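PDB 3NX4: putative oxidoreductase from Salmonella enterica subsp. enterica serovar Typhimurium, which binds NADP(H) and probably acts as an acryloyl-CoA reductase of the medium-chain dehydrogenase/reductase type. Local coordinates for residues A[129-140]-A[274-285]; A[218-228]-A[239-250]. All coordinates share one frame; numbering follows the deposited sequence. Where two conformers were deposited one is given.

Both interactions border the same NADP molecule and meet each other directly. Interaction 1 crosses helices 118-140 and 272-285; interaction 2, nested inside the chain loop that interaction 1 closes, joins the ends of two strands of the parallel nucleotide-binding sheet to helix 221-229 and strand 247-251 that follow them. Their centres lie about 22 Å apart, yet T130 CG2 packs 3.7 Å from C240 CB, and C134 SG also lies against C240. From interaction 1 T130 reaches the nicotinamide, its OG1 3.1 Å from C4N of NADP, whereas in interaction 2 G241 and L242 follow the nicotinamide ribose and V219 and G244 border the adenine.

Interaction 1 (A[129-140]-A[274-285]); sequences FTAMLCVMALED and RRAEAWARLVKD. With NAP (NADP nicotinamide-adenine-dinucleotide phosphate), chain C.
The F129 ring lies over one face of the W279 indole, an offset pair with planes 24° apart whose rings barely overlap; L282 CD1 rests on the same indole face. L133 CG lies over one face of the F129 ring, toward its rim, with R275 CA at the edge. F129 CZ sits over a face of the R275 guanidinium, near its rim; R275 NE is bonded to T270 O. The R281 guanidinium carries CE of selenomethionine M132 on one face and two carboxylates at its edge. Its NH1 and NH2 grip E139 end-on, NH1 to OE1 at 2.8 Å and 173°, each oxygen using its syn lone pair with the planes nearly coplanar. NE and NH2 hold D285 OD2 side-on, so two carboxylates fix the guanidinium's rotation; D285 OD1 pairs with K284 and with K169 of helix 158-169. CE of selenomethionine M136 stands over the centre of the R274 guanidinium, 3.6 Å above the plane, put there by the bend at chi3. R274 NH2 makes a weak bond to D140 OD2 and, through a water, reaches L133 O. Between these charges A278 is a knob among F129, M132, L133 and M136, its CB 3.7 Å from F129 CE1. The helices cross at 98° with axes 9.4 Å apart. Helix 158-169 also packs against M132, strand 82-86 against F129 and W279, and strand 235-239 against C134 and L138.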
loop_
_atom_site.group_PDB
_atom_site.type_symbol
_atom_site.label_atom_id
_atom_site.label_comp_id
_atom_site.label_asym_id
_atom_site.label_seq_id
_atom_site.Cartn_x
_atom_site.Cartn_y
_atom_site.Cartn_z
ATOM N N PHE A 129 -0.567 -9.546 -18.558
ATOM C CA PHE A 129 -0.351 -10.361 -17.367
ATOM C C PHE A 129 -0.287 -9.452 -16.133
ATOM O O PHE A 129 -0.923 -9.717 -15.115
ATOM C CB PHE A 129 0.939 -11.172 -17.554
ATOM C CG PHE A 129 1.385 -11.933 -16.335
ATOM C CD1 PHE A 129 0.801 -13.155 -16.001
ATOM C CD2 PHE A 129 2.442 -11.467 -15.565
ATOM C CE1 PHE A 129 1.228 -13.869 -14.886
ATOM C CE2 PHE A 129 2.891 -12.188 -14.451
ATOM C CZ PHE A 129 2.276 -13.384 -14.109
ATOM N N THR A 130 0.453 -8.355 -16.253
ATOM C CA THR A 130 0.506 -7.325 -15.222
ATOM C C THR A 130 -0.870 -6.689 -14.905
ATOM O O THR A 130 -1.214 -6.474 -13.742
ATOM C CB THR A 130 1.500 -6.225 -15.635
ATOM O OG1 THR A 130 2.789 -6.814 -15.844
ATOM C CG2 THR A 130 1.612 -5.153 -14.545
ATOM N N ALA A 131 -1.646 -6.360 -15.928
ATOM C CA ALA A 131 -2.975 -5.796 -15.689
ATOM C C ALA A 131 -3.795 -6.778 -14.865
ATOM O O ALA A 131 -4.547 -6.379 -13.958
ATOM C CB ALA A 131 -3.681 -5.510 -16.991
HETATM N N MSE A 132 -3.654 -8.067 -15.192
HETATM C CA MSE A 132 -4.397 -9.095 -14.481
HETATM C C MSE A 132 -3.957 -9.150 -13.009
HETATM O O MSE A 132 -4.792 -9.231 -12.106
HETATM C CB MSE A 132 -4.230 -10.461 -15.150
HETATM C CG MSE A 132 -5.169 -11.520 -14.595
HETATM SE SE MSE A 132 -7.063 -11.211 -15.058
HETATM C CE MSE A 132 -7.686 -11.028 -13.338
ATOM N N LEU A 133 -2.650 -9.122 -12.765
ATOM C CA LEU A 133 -2.165 -9.061 -11.387
ATOM C C LEU A 133 -2.718 -7.835 -10.639
ATOM O O LEU A 133 -2.979 -7.922 -9.436
ATOM C CB LEU A 133 -0.642 -9.072 -11.338
ATOM C CG LEU A 133 0.007 -10.361 -11.850
ATOM C CD1 LEU A 133 1.511 -10.168 -11.968
ATOM C CD2 LEU A 133 -0.324 -11.554 -10.941
ATOM N N CYS A 134 -2.888 -6.705 -11.341
ATOM C CA CYS A 134 -3.405 -5.489 -10.700
ATOM C C CYS A 134 -4.869 -5.647 -10.348
ATOM O O CYS A 134 -5.300 -5.280 -9.266
ATOM C CB CYS A 134 -3.237 -4.266 -11.606
ATOM S SG CYS A 134 -1.533 -3.735 -11.807
ATOM N N VAL A 135 -5.639 -6.206 -11.269
ATOM C CA VAL A 135 -7.036 -6.495 -10.989
ATOM C C VAL A 135 -7.159 -7.452 -9.787
ATOM O O VAL A 135 -8.012 -7.278 -8.917
ATOM C CB VAL A 135 -7.713 -7.079 -12.237
ATOM C CG1 VAL A 135 -9.086 -7.632 -11.896
ATOM C CG2 VAL A 135 -7.796 -5.995 -13.342
HETATM N N MSE A 136 -6.289 -8.452 -9.724
HETATM C CA MSE A 136 -6.342 -9.398 -8.613
HETATM C C MSE A 136 -6.012 -8.732 -7.264
HETATM O O MSE A 136 -6.578 -9.086 -6.224
HETATM C CB MSE A 136 -5.425 -10.588 -8.904
HETATM C CG MSE A 136 -6.010 -11.516 -9.965
HETATM SE SE MSE A 136 -4.694 -12.830 -10.640
HETATM C CE MSE A 136 -4.262 -13.739 -8.996
ATOM N N ALA A 137 -5.115 -7.753 -7.295
ATOM C CA ALA A 137 -4.798 -6.955 -6.109
ATOM C C ALA A 137 -6.013 -6.174 -5.608
ATOM O O ALA A 137 -6.277 -6.125 -4.406
ATOM C CB ALA A 137 -3.640 -6.005 -6.400
ATOM N N LEU A 138 -6.753 -5.555 -6.521
ATOM C CA LEU A 138 -7.975 -4.857 -6.130
ATOM C C LEU A 138 -8.954 -5.833 -5.489
ATOM O O LEU A 138 -9.576 -5.528 -4.468
ATOM C CB LEU A 138 -8.625 -4.180 -7.344
ATOM C CG LEU A 138 -7.839 -3.046 -8.005
ATOM C CD1 LEU A 138 -8.700 -2.368 -9.075
ATOM C CD2 LEU A 138 -7.383 -2.020 -6.989
ATOM N N GLU A 139 -9.091 -7.012 -6.096
ATOM C CA GLU A 139 -9.935 -8.061 -5.532
ATOM C C GLU A 139 -9.474 -8.500 -4.128
ATOM O O GLU A 139 -10.300 -8.670 -3.221
ATOM C CB GLU A 139 -10.005 -9.267 -6.480
ATOM C CG GLU A 139 -10.760 -8.979 -7.753
ATOM C CD GLU A 139 -10.685 -10.105 -8.781
ATOM O OE1 GLU A 139 -9.865 -11.039 -8.611
ATOM O OE2 GLU A 139 -11.460 -10.053 -9.763
ATOM N N ASP A 140 -8.169 -8.701 -3.956
ATOM C CA ASP A 140 -7.599 -9.008 -2.642
ATOM C C ASP A 140 -7.992 -7.947 -1.609
ATOM O O ASP A 140 -8.140 -8.238 -0.424
ATOM C CB ASP A 140 -6.065 -9.061 -2.711
ATOM C CG ASP A 140 -5.540 -10.292 -3.444
ATOM O OD1 ASP A 140 -6.328 -11.229 -3.709
ATOM O OD2 ASP A 140 -4.323 -10.324 -3.739
ATOM N N ARG A 274 0.539 -18.058 -8.312
ATOM C CA ARG A 274 -0.183 -16.839 -8.662
ATOM C C ARG A 274 -0.095 -16.573 -10.163
ATOM O O ARG A 274 -1.053 -16.106 -10.787
ATOM C CB ARG A 274 0.344 -15.633 -7.887
ATOM C CG ARG A 274 -0.546 -14.392 -8.036
ATOM C CD ARG A 274 -0.249 -13.405 -6.932
ATOM N NE ARG A 274 -1.173 -12.274 -6.861
ATOM C CZ ARG A 274 -2.353 -12.303 -6.246
ATOM N NH1 ARG A 274 -2.776 -13.419 -5.668
ATOM N NH2 ARG A 274 -3.113 -11.214 -6.201
ATOM N N ARG A 275 1.064 -16.876 -10.737
ATOM C CA ARG A 275 1.293 -16.667 -12.163
ATOM C C ARG A 275 0.325 -17.532 -12.977
ATOM O O ARG A 275 -0.318 -17.051 -13.916
ATOM C CB ARG A 275 2.753 -16.990 -12.488
ATOM C CG ARG A 275 3.131 -16.934 -13.953
ATOM C CD ARG A 275 4.614 -17.249 -14.144
ATOM N NE ARG A 275 5.516 -16.376 -13.382
ATOM C CZ ARG A 275 6.116 -15.301 -13.891
ATOM N NH1 ARG A 275 5.880 -14.937 -15.147
ATOM N NH2 ARG A 275 6.937 -14.576 -13.145
ATOM N N ALA A 276 0.195 -18.804 -12.592
ATOM C CA ALA A 276 -0.739 -19.715 -13.253
ATOM C C ALA A 276 -2.186 -19.242 -13.100
ATOM O O ALA A 276 -2.973 -19.331 -14.035
ATOM C CB ALA A 276 -0.585 -21.138 -12.710
ATOM N N GLU A 277 -2.541 -18.742 -11.921
ATOM C CA GLU A 277 -3.880 -18.217 -11.691
ATOM C C GLU A 277 -4.171 -17.040 -12.630
ATOM O O GLU A 277 -5.253 -16.928 -13.200
ATOM C CB GLU A 277 -4.005 -17.777 -10.235
ATOM C CG GLU A 277 -5.393 -17.348 -9.802
ATOM C CD GLU A 277 -5.441 -16.953 -8.331
ATOM O OE1 GLU A 277 -4.385 -17.003 -7.658
ATOM O OE2 GLU A 277 -6.533 -16.592 -7.845
ATOM N N ALA A 278 -3.194 -16.152 -12.780
ATOM C CA ALA A 278 -3.401 -14.969 -13.610
ATOM C C ALA A 278 -3.714 -15.394 -15.050
ATOM O O ALA A 278 -4.663 -14.899 -15.662
ATOM C CB ALA A 278 -2.186 -14.056 -13.558
ATOM N N TRP A 279 -2.928 -16.325 -15.590
ATOM C CA TRP A 279 -3.157 -16.781 -16.966
ATOM C C TRP A 279 -4.542 -17.406 -17.119
ATOM O O TRP A 279 -5.271 -17.098 -18.049
ATOM C CB TRP A 279 -2.045 -17.735 -17.445
ATOM C CG TRP A 279 -0.799 -16.990 -17.800
ATOM C CD1 TRP A 279 0.373 -16.971 -17.096
ATOM C CD2 TRP A 279 -0.618 -16.096 -18.913
ATOM N NE1 TRP A 279 1.280 -16.143 -17.716
ATOM C CE2 TRP A 279 0.695 -15.586 -18.828
ATOM C CE3 TRP A 279 -1.433 -15.692 -19.980
ATOM C CZ2 TRP A 279 1.215 -14.698 -19.768
ATOM C CZ3 TRP A 279 -0.912 -14.797 -20.924
ATOM C CH2 TRP A 279 0.399 -14.311 -20.807
ATOM N N ALA A 280 -4.910 -18.270 -16.183
ATOM C CA ALA A 280 -6.244 -18.851 -16.199
ATOM C C ALA A 280 -7.336 -17.764 -16.172
ATOM O O ALA A 280 -8.338 -17.877 -16.871
ATOM C CB ALA A 280 -6.411 -19.816 -15.033
ATOM N N ARG A 281 -7.143 -16.717 -15.370
ATOM C CA ARG A 281 -8.140 -15.635 -15.279
ATOM C C ARG A 281 -8.222 -14.834 -16.583
ATOM O O ARG A 281 -9.308 -14.460 -17.029
ATOM C CB ARG A 281 -7.842 -14.687 -14.104
ATOM C CG ARG A 281 -8.183 -15.255 -12.697
ATOM C CD ARG A 281 -9.681 -15.250 -12.410
ATOM N NE ARG A 281 -10.304 -13.936 -12.623
ATOM C CZ ARG A 281 -10.382 -12.976 -11.702
ATOM N NH1 ARG A 281 -9.880 -13.178 -10.492
ATOM N NH2 ARG A 281 -10.972 -11.811 -11.988
ATOM N N LEU A 282 -7.068 -14.564 -17.183
ATOM C CA LEU A 282 -7.023 -13.877 -18.468
ATOM C C LEU A 282 -7.830 -14.620 -19.537
ATOM O O LEU A 282 -8.624 -14.022 -20.257
ATOM C CB LEU A 282 -5.571 -13.695 -18.925
ATOM C CG LEU A 282 -4.817 -12.566 -18.205
ATOM C CD1 LEU A 282 -3.324 -12.779 -18.359
ATOM C CD2 LEU A 282 -5.238 -11.186 -18.745
ATOM N N VAL A 283 -7.632 -15.926 -19.636
ATOM C CA VAL A 283 -8.367 -16.693 -20.629
ATOM C C VAL A 283 -9.864 -16.514 -20.395
ATOM O O VAL A 283 -10.647 -16.401 -21.335
ATOM C CB VAL A 283 -7.980 -18.181 -20.593
ATOM C CG1 VAL A 283 -8.891 -18.984 -21.506
ATOM C CG2 VAL A 283 -6.523 -18.341 -21.001
ATOM N N LYS A 284 -10.253 -16.461 -19.130
ATOM C CA LYS A 284 -11.660 -16.336 -18.781
ATOM C C LYS A 284 -12.202 -14.918 -18.959
ATOM O O LYS A 284 -13.331 -14.737 -19.414
ATOM C CB LYS A 284 -11.886 -16.812 -17.339
ATOM C CG LYS A 284 -13.319 -16.688 -16.853
ATOM C CD LYS A 284 -13.469 -17.199 -15.422
ATOM C CE LYS A 284 -12.714 -16.325 -14.413
ATOM N NZ LYS A 284 -13.398 -15.029 -14.100
ATOM N N ASP A 285 -11.399 -13.916 -18.611
ATOM C CA ASP A 285 -11.920 -12.563 -18.425
ATOM C C ASP A 285 -11.713 -11.567 -19.576
ATOM O O ASP A 285 -12.376 -10.527 -19.614
ATOM C CB ASP A 285 -11.418 -11.978 -17.100
ATOM C CG ASP A 285 -12.001 -12.697 -15.901
ATOM O OD1 ASP A 285 -13.052 -13.346 -16.059
ATOM O OD2 ASP A 285 -11.422 -12.613 -14.802
HETATM P PA NAP C . 2.776 1.880 -22.479
HETATM O O1A NAP C . 2.045 1.025 -23.429
HETATM O O2A NAP C . 3.809 2.776 -23.022
HETATM O O5B NAP C . 1.745 2.693 -21.569
HETATM C C5B NAP C . 2.212 3.782 -20.822
HETATM C C4B NAP C . 1.119 4.835 -20.921
HETATM O O4B NAP C . 1.410 5.872 -20.025
HETATM C C3B NAP C . 1.040 5.467 -22.313
HETATM O O3B NAP C . 0.099 4.786 -23.120
HETATM C C2B NAP C . 0.569 6.878 -22.015
HETATM O O2B NAP C . -0.838 6.846 -21.973
HETATM C C1B NAP C . 1.063 7.124 -20.600
HETATM N N9A NAP C . 2.268 7.966 -20.578
HETATM C C8A NAP C . 3.390 7.841 -21.360
HETATM N N7A NAP C . 4.268 8.804 -20.988
HETATM C C5A NAP C . 3.731 9.521 -19.980
HETATM C C6A NAP C . 4.189 10.605 -19.243
HETATM N N6A NAP C . 5.382 11.137 -19.477
HETATM N N1A NAP C . 3.393 11.128 -18.255
HETATM C C2A NAP C . 2.149 10.588 -18.002
HETATM N N3A NAP C . 1.692 9.516 -18.740
HETATM C C4A NAP C . 2.473 8.998 -19.713
HETATM O O3 NAP C . 3.513 0.949 -21.382
HETATM P PN NAP C . 3.065 -0.465 -20.777
HETATM O O1N NAP C . 3.777 -1.568 -21.463
HETATM O O2N NAP C . 1.585 -0.465 -20.745
HETATM O O5D NAP C . 3.656 -0.284 -19.289
HETATM C C5D NAP C . 3.130 0.738 -18.476
HETATM C C4D NAP C . 4.056 0.976 -17.293
HETATM O O4D NAP C . 4.051 -0.181 -16.492
HETATM C C3D NAP C . 5.494 1.186 -17.736
HETATM O O3D NAP C . 6.103 2.131 -16.884
HETATM C C2D NAP C . 6.141 -0.166 -17.539
HETATM O O2D NAP C . 7.510 -0.045 -17.241
HETATM C C1D NAP C . 5.367 -0.669 -16.338
HETATM N N1N NAP C . 5.323 -2.131 -16.218
HETATM C C2N NAP C . 5.871 -2.697 -15.103
HETATM C C3N NAP C . 5.846 -4.075 -14.907
HETATM C C7N NAP C . 5.971 -4.565 -13.491
HETATM O O7N NAP C . 6.596 -5.794 -13.224
HETATM N N7N NAP C . 5.481 -3.808 -12.516
HETATM C C4N NAP C . 5.246 -4.882 -15.874
HETATM C C5N NAP C . 4.683 -4.290 -17.013
HETATM C C6N NAP C . 4.719 -2.906 -17.167
HETATM P P2B NAP C . -1.711 8.112 -22.488
HETATM O O1X NAP C . -3.129 7.631 -22.641
HETATM O O2X NAP C . -1.653 9.217 -21.460
HETATM O O3X NAP C . -1.142 8.567 -23.804
HETATM O O HOH W 1 -1.545 -9.175 -7.469
#

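Interaction 2 (A[218-228]-A[239-250]); sequences TVGDKVLAKVL and ACGLAGGFALPT. With NAP (NADP nicotinamide-adenine-dinucleotide phosphate), chain C.
V219 turns CG1 anti to its backbone nitrogen (chi1 -179°), which brings V219 CG1 within 3.5 Å of G244 N. The same methyl, V219 CG1, lies 3.4 Å from NAP C2A of the adenine, while CG2 faces N3A. T218 keeps OG1 bonded to T153 O and lays CG2 against C240 SG at 4.0 Å. L242 holds CG between nitrogen and carbonyl carbon (chi1 42°), and its CD1 lies beside the ribose hydroxyl O3D. Backbone bonds fasten the two loops: A243 N to T218 O, and G244 N to V219 O at 2.7 Å. L242 N donates to O3D of NADP at 169°. Farther along, L248 CD1 meets L224 CD2 at 3.8 Å, the two side chains crossing at a slant, with L228 CD1 beyond. A225 CB abuts P249 O, and a water joins A225 O to T250 OG1. Strand 247-251 pairs antiparallel with its counterpart in the second subunit, where L224 packs on V252 of that subunit. Loops at the carboxyl ends of parallel strands 212-217 and 235-239, lining the cofactor, are the mark of a Rossmann-fold nucleotide site, here in the cofactor domain of a medium-chain dehydrogenase/reductase.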
loop_
_atom_site.group_PDB
_atom_site.type_symbol
_atom_site.label_atom_id
_atom_site.label_comp_id
_atom_site.label_asym_id
_atom_site.label_seq_id
_atom_site.Cartn_x
_atom_site.Cartn_y
_atom_site.Cartn_z
ATOM N N THR A 218 -0.171 3.100 -13.914
ATOM C CA THR A 218 0.958 2.759 -14.755
ATOM C C THR A 218 1.894 3.950 -14.967
ATOM O O THR A 218 2.884 3.836 -15.656
ATOM C CB THR A 218 0.473 2.312 -16.136
ATOM O OG1 THR A 218 -0.034 3.442 -16.842
ATOM C CG2 THR A 218 -0.618 1.265 -16.016
ATOM N N VAL A 219 1.540 5.092 -14.399
ATOM C CA VAL A 219 2.273 6.329 -14.615
ATOM C C VAL A 219 3.226 6.762 -13.511
ATOM O O VAL A 219 4.295 7.269 -13.779
ATOM C CB VAL A 219 1.296 7.483 -14.900
ATOM C CG1 VAL A 219 2.044 8.764 -15.154
ATOM C CG2 VAL A 219 0.389 7.137 -16.048
ATOM N N GLY A 220 2.819 6.573 -12.268
ATOM C CA GLY A 220 3.634 6.981 -11.151
ATOM C C GLY A 220 3.692 8.491 -11.039
ATOM O O GLY A 220 2.859 9.197 -11.569
ATOM N N ASP A 221 4.697 8.974 -10.324
ATOM C CA ASP A 221 4.943 10.399 -10.180
ATOM C C ASP A 221 3.758 11.184 -9.637
ATOM O O ASP A 221 3.083 10.756 -8.717
ATOM C CB ASP A 221 5.346 10.979 -11.530
ATOM C CG ASP A 221 6.072 12.305 -11.404
ATOM O OD1 ASP A 221 6.985 12.409 -10.570
ATOM O OD2 ASP A 221 5.719 13.238 -12.140
ATOM N N LYS A 222 3.518 12.340 -10.240
ATOM C CA LYS A 222 2.436 13.226 -9.847
ATOM C C LYS A 222 1.050 12.650 -10.063
ATOM O O LYS A 222 0.152 12.892 -9.280
ATOM C CB LYS A 222 2.559 14.588 -10.520
ATOM C CG LYS A 222 3.491 15.529 -9.801
ATOM C CD LYS A 222 3.693 16.813 -10.573
ATOM C CE LYS A 222 4.641 17.741 -9.848
ATOM N NZ LYS A 222 5.974 17.124 -9.699
ATOM N N VAL A 223 0.870 11.926 -11.154
ATOM C CA VAL A 223 -0.427 11.363 -11.433
ATOM C C VAL A 223 -0.796 10.390 -10.323
ATOM O O VAL A 223 -1.873 10.464 -9.791
ATOM C CB VAL A 223 -0.437 10.659 -12.791
ATOM C CG1 VAL A 223 -1.711 9.884 -12.983
ATOM C CG2 VAL A 223 -0.262 11.670 -13.902
ATOM N N LEU A 224 0.141 9.538 -9.942
ATOM C CA LEU A 224 -0.086 8.586 -8.871
ATOM C C LEU A 224 -0.322 9.317 -7.567
ATOM O O LEU A 224 -1.192 8.946 -6.800
ATOM C CB LEU A 224 1.094 7.635 -8.736
ATOM C CG LEU A 224 1.092 6.694 -7.537
ATOM C CD1 LEU A 224 -0.196 5.916 -7.469
ATOM C CD2 LEU A 224 2.287 5.772 -7.590
ATOM N N ALA A 225 0.450 10.373 -7.329
ATOM C CA ALA A 225 0.293 11.143 -6.101
ATOM C C ALA A 225 -1.116 11.720 -5.989
ATOM O O ALA A 225 -1.717 11.691 -4.921
ATOM C CB ALA A 225 1.329 12.244 -6.026
ATOM N N LYS A 226 -1.651 12.231 -7.095
ATOM C CA LYS A 226 -2.987 12.821 -7.050
ATOM C C LYS A 226 -4.077 11.759 -6.952
ATOM O O LYS A 226 -5.064 11.934 -6.240
ATOM C CB LYS A 226 -3.247 13.733 -8.249
ATOM C CG LYS A 226 -4.570 14.481 -8.102
ATOM C CD LYS A 226 -4.544 15.836 -8.780
ATOM C CE LYS A 226 -5.889 16.520 -8.642
ATOM N NZ LYS A 226 -5.997 17.671 -9.558
ATOM N N VAL A 227 -3.903 10.665 -7.683
ATOM C CA VAL A 227 -4.799 9.516 -7.531
ATOM C C VAL A 227 -4.866 9.068 -6.070
ATOM O O VAL A 227 -5.951 8.831 -5.543
ATOM C CB VAL A 227 -4.410 8.360 -8.471
ATOM C CG1 VAL A 227 -5.161 7.078 -8.106
ATOM C CG2 VAL A 227 -4.709 8.764 -9.940
ATOM N N LEU A 228 -3.717 8.968 -5.409
ATOM C CA LEU A 228 -3.727 8.643 -3.978
ATOM C C LEU A 228 -4.549 9.637 -3.161
ATOM O O LEU A 228 -5.272 9.230 -2.257
ATOM C CB LEU A 228 -2.313 8.552 -3.404
ATOM C CG LEU A 228 -1.500 7.331 -3.832
ATOM C CD1 LEU A 228 -0.030 7.575 -3.535
ATOM C CD2 LEU A 228 -2.008 6.081 -3.131
ATOM N N ALA A 239 -0.263 -0.369 -8.131
ATOM C CA ALA A 239 0.711 0.420 -8.873
ATOM C C ALA A 239 1.727 -0.495 -9.536
ATOM O O ALA A 239 2.327 -1.350 -8.870
ATOM C CB ALA A 239 1.420 1.395 -7.928
ATOM N N CYS A 240 1.946 -0.310 -10.835
ATOM C CA CYS A 240 2.878 -1.173 -11.551
ATOM C C CYS A 240 3.841 -0.418 -12.467
ATOM O O CYS A 240 4.723 -1.031 -13.073
ATOM C CB CYS A 240 2.106 -2.211 -12.373
ATOM S SG CYS A 240 1.234 -1.451 -13.796
ATOM N N GLY A 241 3.694 0.900 -12.569
ATOM C CA GLY A 241 4.428 1.627 -13.591
ATOM C C GLY A 241 5.193 2.880 -13.194
ATOM O O GLY A 241 5.196 3.308 -12.028
ATOM N N LEU A 242 5.857 3.462 -14.190
ATOM C CA LEU A 242 6.637 4.680 -14.006
ATOM C C LEU A 242 6.694 5.493 -15.297
ATOM O O LEU A 242 7.631 6.260 -15.508
ATOM C CB LEU A 242 8.059 4.344 -13.557
ATOM C CG LEU A 242 8.777 3.167 -14.234
ATOM C CD1 LEU A 242 8.901 3.350 -15.734
ATOM C CD2 LEU A 242 10.149 2.975 -13.620
ATOM N N ALA A 243 5.696 5.323 -16.158
ATOM C CA ALA A 243 5.699 6.012 -17.451
ATOM C C ALA A 243 5.854 7.521 -17.270
ATOM O O ALA A 243 6.430 8.190 -18.113
ATOM C CB ALA A 243 4.435 5.695 -18.225
ATOM N N GLY A 244 5.339 8.052 -16.166
ATOM C CA GLY A 244 5.422 9.481 -15.906
ATOM C C GLY A 244 6.597 9.906 -15.042
ATOM O O GLY A 244 6.805 11.100 -14.814
ATOM N N GLY A 245 7.363 8.932 -14.555
ATOM C CA GLY A 245 8.462 9.198 -13.642
ATOM C C GLY A 245 8.439 8.243 -12.459
ATOM O O GLY A 245 7.365 7.833 -12.004
ATOM N N PHE A 246 9.618 7.887 -11.949
ATOM C CA PHE A 246 9.713 6.893 -10.871
ATOM C C PHE A 246 9.522 7.500 -9.480
ATOM O O PHE A 246 9.294 6.779 -8.513
ATOM C CB PHE A 246 11.056 6.160 -10.923
ATOM C CG PHE A 246 12.216 7.012 -10.507
ATOM C CD1 PHE A 246 12.647 7.026 -9.192
ATOM C CD2 PHE A 246 12.866 7.818 -11.428
ATOM C CE1 PHE A 246 13.711 7.822 -8.804
ATOM C CE2 PHE A 246 13.932 8.618 -11.047
ATOM C CZ PHE A 246 14.354 8.617 -9.733
ATOM N N ALA A 247 9.628 8.821 -9.366
ATOM C CA ALA A 247 9.450 9.456 -8.063
ATOM C C ALA A 247 8.005 9.302 -7.598
ATOM O O ALA A 247 7.097 9.133 -8.416
ATOM C CB ALA A 247 9.845 10.931 -8.118
ATOM N N LEU A 248 7.802 9.373 -6.290
ATOM C CA LEU A 248 6.470 9.320 -5.702
ATOM C C LEU A 248 6.342 10.436 -4.670
ATOM O O LEU A 248 6.528 10.204 -3.486
ATOM C CB LEU A 248 6.177 7.957 -5.086
ATOM C CG LEU A 248 4.756 7.817 -4.541
ATOM C CD1 LEU A 248 3.756 8.516 -5.434
ATOM C CD2 LEU A 248 4.394 6.362 -4.348
ATOM N N PRO A 249 6.048 11.645 -5.132
ATOM C CA PRO A 249 5.943 12.807 -4.244
ATOM C C PRO A 249 4.570 12.888 -3.608
ATOM O O PRO A 249 3.715 13.645 -4.049
ATOM C CB PRO A 249 6.127 13.977 -5.202
ATOM C CG PRO A 249 5.580 13.486 -6.481
ATOM C CD PRO A 249 5.899 12.023 -6.546
ATOM N N THR A 250 4.381 12.103 -2.557
ATOM C CA THR A 250 3.108 12.020 -1.864
ATOM C C THR A 250 3.244 12.325 -0.376
ATOM O O THR A 250 4.295 12.744 0.092
ATOM C CB THR A 250 2.452 10.633 -2.071
ATOM O OG1 THR A 250 1.159 10.613 -1.463
ATOM C CG2 THR A 250 3.308 9.538 -1.474
HETATM P PA NAP C . 2.776 1.880 -22.479
HETATM O O1A NAP C . 2.045 1.025 -23.429
HETATM O O2A NAP C . 3.809 2.776 -23.022
HETATM O O5B NAP C . 1.745 2.693 -21.569
HETATM C C5B NAP C . 2.212 3.782 -20.822
HETATM C C4B NAP C . 1.119 4.835 -20.921
HETATM O O4B NAP C . 1.410 5.872 -20.025
HETATM C C3B NAP C . 1.040 5.467 -22.313
HETATM O O3B NAP C . 0.099 4.786 -23.120
HETATM C C2B NAP C . 0.569 6.878 -22.015
HETATM O O2B NAP C . -0.838 6.846 -21.973
HETATM C C1B NAP C . 1.063 7.124 -20.600
HETATM N N9A NAP C . 2.268 7.966 -20.578
HETATM C C8A NAP C . 3.390 7.841 -21.360
HETATM N N7A NAP C . 4.268 8.804 -20.988
HETATM C C5A NAP C . 3.731 9.521 -19.980
HETATM C C6A NAP C . 4.189 10.605 -19.243
HETATM N N6A NAP C . 5.382 11.137 -19.477
HETATM N N1A NAP C . 3.393 11.128 -18.255
HETATM C C2A NAP C . 2.149 10.588 -18.002
HETATM N N3A NAP C . 1.692 9.516 -18.740
HETATM C C4A NAP C . 2.473 8.998 -19.713
HETATM O O3 NAP C . 3.513 0.949 -21.382
HETATM P PN NAP C . 3.065 -0.465 -20.777
HETATM O O1N NAP C . 3.777 -1.568 -21.463
HETATM O O2N NAP C . 1.585 -0.465 -20.745
HETATM O O5D NAP C . 3.656 -0.284 -19.289
HETATM C C5D NAP C . 3.130 0.738 -18.476
HETATM C C4D NAP C . 4.056 0.976 -17.293
HETATM O O4D NAP C . 4.051 -0.181 -16.492
HETATM C C3D NAP C . 5.494 1.186 -17.736
HETATM O O3D NAP C . 6.103 2.131 -16.884
HETATM C C2D NAP C . 6.141 -0.166 -17.539
HETATM O O2D NAP C . 7.510 -0.045 -17.241
HETATM C C1D NAP C . 5.367 -0.669 -16.338
HETATM N N1N NAP C . 5.323 -2.131 -16.218
HETATM C C2N NAP C . 5.871 -2.697 -15.103
HETATM C C3N NAP C . 5.846 -4.075 -14.907
HETATM C C7N NAP C . 5.971 -4.565 -13.491
HETATM O O7N NAP C . 6.596 -5.794 -13.224
HETATM N N7N NAP C . 5.481 -3.808 -12.516
HETATM C C4N NAP C . 5.246 -4.882 -15.874
HETATM C C5N NAP C . 4.683 -4.290 -17.013
HETATM C C6N NAP C . 4.719 -2.906 -17.167
HETATM P P2B NAP C . -1.711 8.112 -22.488
HETATM O O1X NAP C . -3.129 7.631 -22.641
HETATM O O2X NAP C . -1.653 9.217 -21.460
HETATM O O3X NAP C . -1.142 8.567 -23.804
HETATM O O HOH W 2 -0.430 12.576 -2.724
#